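Local coordinates for protein urocanate hydratase (PDB 7NED) that probably catalyses hydration of thiourocanate in bacterial ergothioneine catabolism, with bound NAD+ as cofactor, and also binds urocanate in its active site, at residues A[378-383]-A[401-406]. Numbering follows the deposited sequence.
Sequences EVIANW and GWFGHG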
loop_
_atom_site.group_PDB
_atom_site.type_symbol
_atom_site.label_atom_id
_atom_site.label_comp_id
_atom_site.label_asym_id
_atom_site.label_seq_id
_atom_site.Cartn_x
_atom_site.Cartn_y
_atom_site.Cartn_z
ATOM N N GLU A 378 16.132 -30.688 12.890
ATOM C CA GLU A 378 15.756 -31.089 14.232
ATOM C C GLU A 378 14.859 -30.048 14.895
ATOM O O GLU A 378 14.086 -30.388 15.802
ATOM C CB GLU A 378 17.011 -31.365 15.062
ATOM C CG GLU A 378 17.560 -32.765 14.826
ATOM C CD GLU A 378 18.943 -32.998 15.441
ATOM O OE1 GLU A 378 19.188 -32.535 16.578
ATOM O OE2 GLU A 378 19.784 -33.657 14.787
ATOM N N VAL A 379 14.920 -28.795 14.440
ATOM C CA VAL A 379 14.077 -27.758 15.024
ATOM C C VAL A 379 12.610 -28.033 14.730
ATOM O O VAL A 379 11.788 -28.125 15.651
ATOM C CB VAL A 379 14.508 -26.371 14.525
ATOM C CG1 VAL A 379 13.636 -25.294 15.147
ATOM C CG2 VAL A 379 15.954 -26.149 14.902
ATOM N N ILE A 380 12.253 -28.146 13.446
ATOM C CA ILE A 380 10.860 -28.430 13.125
ATOM C C ILE A 380 10.442 -29.777 13.686
ATOM O O ILE A 380 9.287 -29.947 14.104
ATOM C CB ILE A 380 10.572 -28.334 11.612
ATOM C CG1 ILE A 380 9.045 -28.310 11.399
ATOM C CG2 ILE A 380 11.136 -29.517 10.802
ATOM C CD1 ILE A 380 8.331 -27.073 11.979
ATOM N N ALA A 381 11.354 -30.757 13.702
ATOM C CA ALA A 381 11.007 -32.080 14.240
ATOM C C ALA A 381 10.654 -31.998 15.717
ATOM O O ALA A 381 9.644 -32.557 16.160
ATOM C CB ALA A 381 12.161 -33.062 14.022
ATOM N N ASN A 382 11.477 -31.299 16.494
ATOM C CA ASN A 382 11.148 -31.020 17.889
ATOM C C ASN A 382 9.805 -30.311 18.008
ATOM O O ASN A 382 8.961 -30.698 18.822
ATOM C CB ASN A 382 12.256 -30.170 18.524
ATOM C CG ASN A 382 11.890 -29.655 19.928
ATOM O OD1 ASN A 382 11.725 -28.422 20.144
ATOM N ND2 ASN A 382 11.736 -30.579 20.879
ATOM N N TRP A 383 9.588 -29.253 17.208
ATOM C CA TRP A 383 8.368 -28.468 17.364
ATOM C C TRP A 383 7.127 -29.319 17.086
ATOM O O TRP A 383 6.147 -29.285 17.839
ATOM C CB TRP A 383 8.393 -27.227 16.434
ATOM C CG TRP A 383 7.059 -26.644 16.504
ATOM C CD1 TRP A 383 6.096 -26.659 15.526
ATOM C CD2 TRP A 383 6.467 -26.042 17.645
ATOM N NE1 TRP A 383 4.935 -26.074 15.996
ATOM C CE2 TRP A 383 5.142 -25.693 17.299
ATOM C CE3 TRP A 383 6.926 -25.768 18.943
ATOM C CZ2 TRP A 383 4.282 -25.076 18.190
ATOM C CZ3 TRP A 383 6.070 -25.143 19.824
ATOM C CH2 TRP A 383 4.758 -24.816 19.453
ATOM N N GLY A 401 3.880 -24.145 11.961
ATOM C CA GLY A 401 5.166 -24.797 11.782
ATOM C C GLY A 401 6.089 -23.901 10.988
ATOM O O GLY A 401 5.849 -23.656 9.804
ATOM N N TRP A 402 7.112 -23.356 11.638
ATOM C CA TRP A 402 7.967 -22.370 10.986
ATOM C C TRP A 402 8.869 -23.069 9.990
ATOM O O TRP A 402 9.647 -23.963 10.352
ATOM C CB TRP A 402 8.798 -21.604 12.015
ATOM C CG TRP A 402 8.015 -20.572 12.731
ATOM C CD1 TRP A 402 6.789 -20.730 13.308
ATOM C CD2 TRP A 402 8.406 -19.212 12.965
ATOM N NE1 TRP A 402 6.388 -19.545 13.887
ATOM C CE2 TRP A 402 7.358 -18.594 13.675
ATOM C CE3 TRP A 402 9.538 -18.456 12.632
ATOM C CZ2 TRP A 402 7.396 -17.226 14.061
ATOM C CZ3 TRP A 402 9.571 -17.097 12.995
ATOM C CH2 TRP A 402 8.508 -16.503 13.711
ATOM N N PHE A 403 8.771 -22.641 8.735
ATOM C CA PHE A 403 9.522 -23.199 7.640
ATOM C C PHE A 403 10.092 -22.042 6.828
ATOM O O PHE A 403 9.502 -20.954 6.770
ATOM C CB PHE A 403 8.622 -24.075 6.741
ATOM C CG PHE A 403 8.420 -25.480 7.257
ATOM C CD1 PHE A 403 9.451 -26.394 7.213
ATOM C CD2 PHE A 403 7.180 -25.904 7.718
ATOM C CE1 PHE A 403 9.287 -27.714 7.641
ATOM C CE2 PHE A 403 7.012 -27.232 8.149
ATOM C CZ PHE A 403 8.070 -28.126 8.094
ATOM N N GLY A 404 11.216 -22.288 6.151
ATOM C CA GLY A 404 11.813 -21.289 5.295
ATOM C C GLY A 404 11.661 -21.567 3.807
ATOM O O GLY A 404 10.788 -22.325 3.353
ATOM N N HIS A 405 12.550 -20.951 3.027
ATOM C CA HIS A 405 12.410 -20.957 1.576
ATOM C C HIS A 405 12.616 -22.362 1.025
ATOM O O HIS A 405 13.616 -23.022 1.325
ATOM C CB HIS A 405 13.422 -19.993 0.950
ATOM C CG HIS A 405 13.331 -19.926 -0.539
ATOM N ND1 HIS A 405 12.332 -19.236 -1.192
ATOM C CD2 HIS A 405 14.087 -20.498 -1.507
ATOM C CE1 HIS A 405 12.482 -19.375 -2.496
ATOM N NE2 HIS A 405 13.548 -20.126 -2.715
ATOM N N GLY A 406 11.693 -22.800 0.185
ATOM C CA GLY A 406 11.754 -24.103 -0.429
ATOM C C GLY A 406 11.080 -25.147 0.437
ATOM O O GLY A 406 10.354 -25.995 -0.081
#
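Ile380 meets the far end of the Phe403 ring with its longer branch, the two side chains crossing at about a right angle. CG1 of Ile380 comes to 3.5 Å from CZ of Phe403, while its CD1 lies 3.9 Å above the ring plane, over one face and displaced toward the rim. CG1 of Ile380 is anti to the backbone N (chi1 -167°), which puts it against the ring, and chi2 then sets CD1; CG2 comes nearest the ring at CE1 of Phe403, 4.1 Å away. The same CD1 also sits 3.9 Å from CA of Gly401 and 3.7 Å from the carbonyl O of Trp402, packing against the backbone as well as the ring. The contact lies in the C-terminal urocanase domain, where helix 378-390 is followed by strand 398-400, at the border of a mixed sheet, and 401-406 carries the chain onward to helix 407-420. Phe403 CG is anti to its carbonyl carbon (chi1 -82°), and the ring beyond it reaches back to the helix, although CB points neither toward the helix nor away. Ile370 of helix 360-373 touches both Ile380 and Phe403, and Phe374 meets the Phe403 ring with planes about 50° apart. An alanine in place of Phe403 would probably open a gap beside Ile380 CG1 and leave Ile370 and Phe374 without their aromatic partner. One helical turn on, Trp383 brings CD1 to 4.3 Å from CA of Gly401, and its NE1 hydrogen-bonds to the carbonyl O of Ile400, tying the indole to the backbone of strand 398-400.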